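Local coordinates for Polyphosphate:AMP phosphotransferase (Meiothermus ruber H328, PDB 5O6M), which uses inorganic polyphosphate as the phosphate donor to convert AMP to ADP and ADP to ATP, at residues A37-R42 with R235-S240; K165-I170 with A212-T217. The protein carries 1 engineered substitution. All coordinates share one frame; numbering follows the deposited sequence.

Overall arrangement
Both interactions belong to the P-loop kinase fold of the PPK2 family and lie on the two sides of its parallel sheet, with centres about 21 Å apart. Interaction 2 joins strand 161-169 to helix 203-217, and both its segments fall, in sequence, between the two segments of interaction 1, which pairs helix 29-53 with helix 232-249. They touch through the strand: Arg235 CD meets Leu168 CD1 at 3.9 Å, and Val239 CG2 meets Phe166 CD1 at 4.0 Å. Helix 232-249 also packs on helix 70-77, whose first residues, Lys70 and Asp71, line the ATP pocket. The side chain of Phe167 in interaction 2 is about 12 Å from the bound ATP.

Interaction 1: A37-R42 with R235-S240. With PO4 (phosphate ion), chain B.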
loop_
_atom_site.group_PDB
_atom_site.type_symbol
_atom_site.label_atom_id
_atom_site.label_comp_id
_atom_site.label_asym_id
_atom_site.label_seq_id
_atom_site.Cartn_x
_atom_site.Cartn_y
_atom_site.Cartn_z
ATOM N N ALA D 37 24.210 -2.264 -28.311
ATOM C CA ALA D 37 23.453 -3.485 -28.570
ATOM C C ALA D 37 24.072 -4.683 -27.858
ATOM O O ALA D 37 23.353 -5.548 -27.345
ATOM C CB ALA D 37 23.366 -3.741 -30.075
ATOM N N VAL D 38 25.404 -4.756 -27.825
ATOM C CA VAL D 38 26.073 -5.849 -27.124
ATOM C C VAL D 38 25.810 -5.768 -25.624
ATOM O O VAL D 38 25.529 -6.780 -24.971
ATOM C CB VAL D 38 27.580 -5.840 -27.441
ATOM C CG1 VAL D 38 28.315 -6.848 -26.569
ATOM C CG2 VAL D 38 27.813 -6.127 -28.917
ATOM N N LEU D 39 25.914 -4.567 -25.052
ATOM C CA LEU D 39 25.662 -4.404 -23.625
ATOM C C LEU D 39 24.204 -4.690 -23.296
ATOM O O LEU D 39 23.900 -5.287 -22.256
ATOM C CB LEU D 39 26.044 -2.992 -23.181
ATOM C CG LEU D 39 27.534 -2.672 -23.078
ATOM C CD1 LEU D 39 27.744 -1.165 -22.972
ATOM C CD2 LEU D 39 28.161 -3.392 -21.893
ATOM N N ASN D 40 23.291 -4.278 -24.179
ATOM C CA ASN D 40 21.869 -4.503 -23.947
ATOM C C ASN D 40 21.562 -5.984 -23.766
ATOM O O ASN D 40 20.800 -6.361 -22.868
ATOM C CB ASN D 40 21.056 -3.924 -25.105
ATOM C CG ASN D 40 19.562 -4.000 -24.861
ATOM O OD1 ASN D 40 18.889 -4.897 -25.369
ATOM N ND2 ASN D 40 19.035 -3.062 -24.076
ATOM N N ARG D 41 22.151 -6.841 -24.601
ATOM C CA ARG D 41 21.818 -8.260 -24.532
ATOM C C ARG D 41 22.382 -8.902 -23.270
ATOM O O ARG D 41 21.718 -9.738 -22.644
ATOM C CB ARG D 41 22.312 -8.975 -25.787
ATOM C CG ARG D 41 21.604 -8.498 -27.044
ATOM C CD ARG D 41 22.127 -9.175 -28.299
ATOM N NE ARG D 41 21.492 -8.626 -29.495
ATOM C CZ ARG D 41 21.832 -8.945 -30.740
ATOM N NH1 ARG D 41 22.806 -9.816 -30.960
ATOM N NH2 ARG D 41 21.197 -8.391 -31.766
ATOM N N ARG D 42 23.600 -8.529 -22.870
ATOM C CA ARG D 42 24.094 -8.985 -21.576
ATOM C C ARG D 42 23.182 -8.509 -20.452
ATOM O O ARG D 42 22.887 -9.262 -19.518
ATOM C CB ARG D 42 25.527 -8.506 -21.341
ATOM C CG ARG D 42 26.567 -9.097 -22.276
ATOM C CD ARG D 42 27.937 -9.007 -21.628
ATOM N NE ARG D 42 28.482 -7.655 -21.671
ATOM C CZ ARG D 42 29.303 -7.157 -20.752
ATOM N NH1 ARG D 42 29.754 -5.915 -20.865
ATOM N NH2 ARG D 42 29.663 -7.898 -19.710
ATOM N N ARG D 235 25.253 8.829 -23.615
ATOM C CA ARG D 235 24.507 8.644 -22.376
ATOM C C ARG D 235 24.017 7.207 -22.252
ATOM O O ARG D 235 24.261 6.537 -21.242
ATOM C CB ARG D 235 23.337 9.627 -22.330
ATOM C CG ARG D 235 22.386 9.449 -21.158
ATOM C CD ARG D 235 21.048 10.102 -21.468
ATOM N NE ARG D 235 20.252 9.293 -22.387
ATOM C CZ ARG D 235 19.305 9.777 -23.184
ATOM N NH1 ARG D 235 19.043 11.076 -23.194
ATOM N NH2 ARG D 235 18.630 8.961 -23.981
ATOM N N ASN D 236 23.322 6.720 -23.283
ATOM C CA ASN D 236 22.791 5.362 -23.251
ATOM C C ASN D 236 23.906 4.328 -23.140
ATOM O O ASN D 236 23.777 3.349 -22.396
ATOM C CB ASN D 236 21.941 5.104 -24.497
ATOM C CG ASN D 236 20.749 6.038 -24.591
ATOM O OD1 ASN D 236 20.279 6.568 -23.583
ATOM N ND2 ASN D 236 20.256 6.247 -25.807
ATOM N N TRP D 237 25.007 4.517 -23.877
ATOM C CA TRP D 237 26.099 3.548 -23.806
ATOM C C TRP D 237 26.748 3.549 -22.426
ATOM O O TRP D 237 27.001 2.487 -21.845
ATOM C CB TRP D 237 27.157 3.834 -24.873
ATOM C CG TRP D 237 28.368 2.952 -24.693
ATOM C CD1 TRP D 237 28.521 1.672 -25.147
ATOM C CD2 TRP D 237 29.558 3.260 -23.956
ATOM N NE1 TRP D 237 29.745 1.174 -24.763
ATOM C CE2 TRP D 237 30.399 2.129 -24.028
ATOM C CE3 TRP D 237 30.000 4.384 -23.252
ATOM C CZ2 TRP D 237 31.656 2.092 -23.425
ATOM C CZ3 TRP D 237 31.251 4.344 -22.652
ATOM C CH2 TRP D 237 32.063 3.205 -22.744
ATOM N N LEU D 238 27.041 4.737 -21.890
ATOM C CA LEU D 238 27.767 4.817 -20.626
ATOM C C LEU D 238 26.935 4.262 -19.477
ATOM O O LEU D 238 27.434 3.478 -18.659
ATOM C CB LEU D 238 28.182 6.262 -20.344
ATOM C CG LEU D 238 29.014 6.446 -19.075
ATOM C CD1 LEU D 238 30.214 5.509 -19.079
ATOM C CD2 LEU D 238 29.457 7.890 -18.929
ATOM N N VAL D 239 25.660 4.648 -19.402
ATOM C CA VAL D 239 24.794 4.100 -18.363
ATOM C C VAL D 239 24.725 2.586 -18.489
ATOM O O VAL D 239 24.789 1.859 -17.491
ATOM C CB VAL D 239 23.396 4.742 -18.422
ATOM C CG1 VAL D 239 22.428 3.975 -17.535
ATOM C CG2 VAL D 239 23.466 6.202 -17.988
ATOM N N SER D 240 24.590 2.084 -19.718
ATOM C CA SER D 240 24.540 0.641 -19.925
ATOM C C SER D 240 25.810 -0.038 -19.426
ATOM O O SER D 240 25.748 -1.069 -18.745
ATOM C CB SER D 240 24.317 0.334 -21.405
ATOM O OG SER D 240 23.095 0.888 -21.855
HETATM P P PO4 B . 15.979 10.716 -26.159
HETATM O O1 PO4 B . 15.934 11.656 -27.340
HETATM O O2 PO4 B . 17.011 9.639 -26.403
HETATM O O3 PO4 B . 14.629 10.065 -25.979
HETATM O O4 PO4 B . 16.341 11.490 -24.913
#
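Leu39 sets CG beside its backbone N (chi1 -74°), while Trp237 carries its indole anti to N (chi1 173°), and together these torsions bring a leucine methyl against the five-membered part of the indole. The contact is helix-to-helix packing in the P-loop kinase fold, joining helix 29-53 to helix 232-249. Leu39 CD1 approaches the ring obliquely, 3.6 Å from Trp237 NE1, and the same methyl lies 4.1 Å from Ser240 CB. Leucine is long enough to put one terminal methyl between the indole and the serine CB, and apolar enough for this buried place; small Ser240 suits the close approach of the backbones, with Leu39 CA 6.4 Å from Ser240 CA. The serine hydroxyl turns back to its own helix: OG donates to Asn236 O at 2.6 Å, while Ser240 N reaches that carbonyl from its opposite face. Asn236, which also touches Leu36, packs on Thr73 and Val76 of helix 70-77. Its OD1 is gripped side-on by Arg235, NE at 3.0 Å and NH2 at 2.9 Å, which holds the amide against turning. With an alanine in place of this arginine, Asn236 OD1 would probably lose both donors, leaving the amide freer to turn. A phosphate ion, probably from the crystallisation liquor, sits at another edge of the guanidinium, with NH2 donating to PO4 O2 at 3.0 Å and NH1 to PO4 O4 at 3.2 Å.

Interaction 2: K165-I170 with A212-T217; sequences KFFLHI and AAIRET
Phe167 and Ile214 mark the closest backbone approach, 8.6 Å from CA to CA, where the end of helix 203-217 lies over strand 161-169. This is helix-on-sheet packing within a beta-alpha-beta crossover: the chain leaves strand 161-169, runs through helices that include 203-217, and returns as the neighbouring parallel strand 224-228. Lys165 and Phe167 point toward the helix, whereas Phe166 and Leu168, alternating with them, pack on helix 232-249. Ile214 extends CD1 to the ring of Phe167, obliquely and 3.9 Å from CG, the two side chains crossing at about a right angle; the long isoleucine branch spans the gap, and Tyr210 also meets the ring. Lys165 bends at chi3 (-69°), carrying its ammonium to the helix end, where NZ donates to Thr217 O at 2.8 Å from well above the carbonyl plane. A long, flexible lysine suits this buried site, where Tyr125 OH and the carboxylate of Glu153 also hold NZ, and the negative end of the helix dipole probably favours its charge. Thr217 keeps its hydroxyl within the last turn: OG1, which also accepts from Trp224 NE1, donates to Ala213 O at 2.6 Å.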
loop_
_atom_site.group_PDB
_atom_site.type_symbol
_atom_site.label_atom_id
_atom_site.label_comp_id
_atom_site.label_asym_id
_atom_site.label_seq_id
_atom_site.Cartn_x
_atom_site.Cartn_y
_atom_site.Cartn_z
ATOM N N LYS D 165 23.288 5.561 -8.684
ATOM C CA LYS D 165 22.661 6.861 -8.869
ATOM C C LYS D 165 23.292 7.539 -10.075
ATOM O O LYS D 165 24.518 7.677 -10.149
ATOM C CB LYS D 165 22.795 7.720 -7.610
ATOM C CG LYS D 165 22.135 7.090 -6.385
ATOM C CD LYS D 165 22.321 7.926 -5.127
ATOM C CE LYS D 165 23.754 7.935 -4.641
ATOM N NZ LYS D 165 23.854 8.575 -3.292
ATOM N N PHE D 166 22.454 7.933 -11.029
ATOM C CA PHE D 166 22.900 8.550 -12.270
ATOM C C PHE D 166 22.347 9.963 -12.352
ATOM O O PHE D 166 21.128 10.161 -12.282
ATOM C CB PHE D 166 22.445 7.734 -13.485
ATOM C CG PHE D 166 23.055 6.365 -13.568
ATOM C CD1 PHE D 166 24.346 6.193 -14.042
ATOM C CD2 PHE D 166 22.338 5.248 -13.178
ATOM C CE1 PHE D 166 24.912 4.929 -14.122
ATOM C CE2 PHE D 166 22.898 3.981 -13.254
ATOM C CZ PHE D 166 24.186 3.821 -13.730
ATOM N N PHE D 167 23.239 10.942 -12.474
ATOM C CA PHE D 167 22.860 12.293 -12.863
ATOM C C PHE D 167 23.169 12.442 -14.350
ATOM O O PHE D 167 24.337 12.416 -14.750
ATOM C CB PHE D 167 23.600 13.336 -12.028
ATOM C CG PHE D 167 23.259 14.756 -12.391
ATOM C CD1 PHE D 167 21.959 15.221 -12.275
ATOM C CD2 PHE D 167 24.235 15.624 -12.857
ATOM C CE1 PHE D 167 21.639 16.527 -12.606
ATOM C CE2 PHE D 167 23.920 16.931 -13.194
ATOM C CZ PHE D 167 22.621 17.382 -13.067
ATOM N N LEU D 168 22.128 12.558 -15.172
ATOM C CA LEU D 168 22.312 12.804 -16.601
ATOM C C LEU D 168 22.531 14.299 -16.804
ATOM O O LEU D 168 21.621 15.105 -16.580
ATOM C CB LEU D 168 21.123 12.295 -17.410
ATOM C CG LEU D 168 20.645 10.875 -17.101
ATOM C CD1 LEU D 168 19.424 10.521 -17.944
ATOM C CD2 LEU D 168 21.756 9.857 -17.284
ATOM N N HIS D 169 23.733 14.667 -17.249
ATOM C CA HIS D 169 24.222 16.041 -17.186
ATOM C C HIS D 169 24.155 16.675 -18.573
ATOM O O HIS D 169 24.923 16.310 -19.471
ATOM C CB HIS D 169 25.650 16.065 -16.647
ATOM C CG HIS D 169 26.184 17.440 -16.398
ATOM N ND1 HIS D 169 25.388 18.480 -15.964
ATOM C CD2 HIS D 169 27.434 17.946 -16.519
ATOM C CE1 HIS D 169 26.127 19.567 -15.826
ATOM N NE2 HIS D 169 27.371 19.271 -16.157
ATOM N N ILE D 170 23.225 17.610 -18.754
ATOM C CA ILE D 170 23.116 18.359 -19.995
ATOM C C ILE D 170 23.446 19.821 -19.717
ATOM O O ILE D 170 23.399 20.298 -18.577
ATOM C CB ILE D 170 21.722 18.234 -20.647
ATOM C CG1 ILE D 170 20.648 18.831 -19.736
ATOM C CG2 ILE D 170 21.413 16.778 -20.986
ATOM C CD1 ILE D 170 19.329 19.091 -20.437
ATOM N N ALA D 212 25.364 20.370 -4.645
ATOM C CA ALA D 212 25.288 20.168 -3.202
ATOM C C ALA D 212 24.797 18.762 -2.881
ATOM O O ALA D 212 25.386 18.056 -2.053
ATOM C CB ALA D 212 24.375 21.220 -2.573
ATOM N N ALA D 213 23.704 18.343 -3.522
ATOM C CA ALA D 213 23.163 17.010 -3.279
ATOM C C ALA D 213 24.182 15.932 -3.624
ATOM O O ALA D 213 24.404 14.997 -2.847
ATOM C CB ALA D 213 21.877 16.813 -4.081
ATOM N N ILE D 214 24.831 16.056 -4.785
ATOM C CA ILE D 214 25.770 15.023 -5.212
ATOM C C ILE D 214 26.986 14.985 -4.296
ATOM O O ILE D 214 27.431 13.909 -3.882
ATOM C CB ILE D 214 26.164 15.239 -6.684
ATOM C CG1 ILE D 214 24.964 14.938 -7.590
ATOM C CG2 ILE D 214 27.373 14.386 -7.043
ATOM C CD1 ILE D 214 25.127 15.397 -9.019
ATOM N N ARG D 215 27.539 16.154 -3.968
ATOM C CA ARG D 215 28.672 16.215 -3.048
ATOM C C ARG D 215 28.312 15.664 -1.669
ATOM O O ARG D 215 29.134 15.003 -1.022
ATOM C CB ARG D 215 29.185 17.653 -2.959
ATOM C CG ARG D 215 30.350 17.861 -2.009
ATOM C CD ARG D 215 30.688 19.342 -1.856
ATOM N NE ARG D 215 29.523 20.223 -1.920
ATOM C CZ ARG D 215 28.837 20.651 -0.865
ATOM N NH1 ARG D 215 27.797 21.456 -1.038
ATOM N NH2 ARG D 215 29.185 20.277 0.359
ATOM N N GLU D 216 27.085 15.917 -1.203
ATOM C CA GLU D 216 26.710 15.527 0.155
ATOM C C GLU D 216 26.383 14.044 0.275
ATOM O O GLU D 216 26.529 13.475 1.362
ATOM C CB GLU D 216 25.507 16.345 0.641
ATOM C CG GLU D 216 25.818 17.784 1.031
ATOM C CD GLU D 216 26.539 17.892 2.366
ATOM O OE1 GLU D 216 26.456 16.939 3.171
ATOM O OE2 GLU D 216 27.182 18.935 2.615
ATOM N N THR D 217 25.934 13.400 -0.804
ATOM C CA THR D 217 25.361 12.065 -0.694
ATOM C C THR D 217 26.075 11.002 -1.515
ATOM O O THR D 217 25.616 9.854 -1.535
ATOM C CB THR D 217 23.878 12.084 -1.084
ATOM O OG1 THR D 217 23.748 12.460 -2.460
ATOM C CG2 THR D 217 23.113 13.075 -0.213
#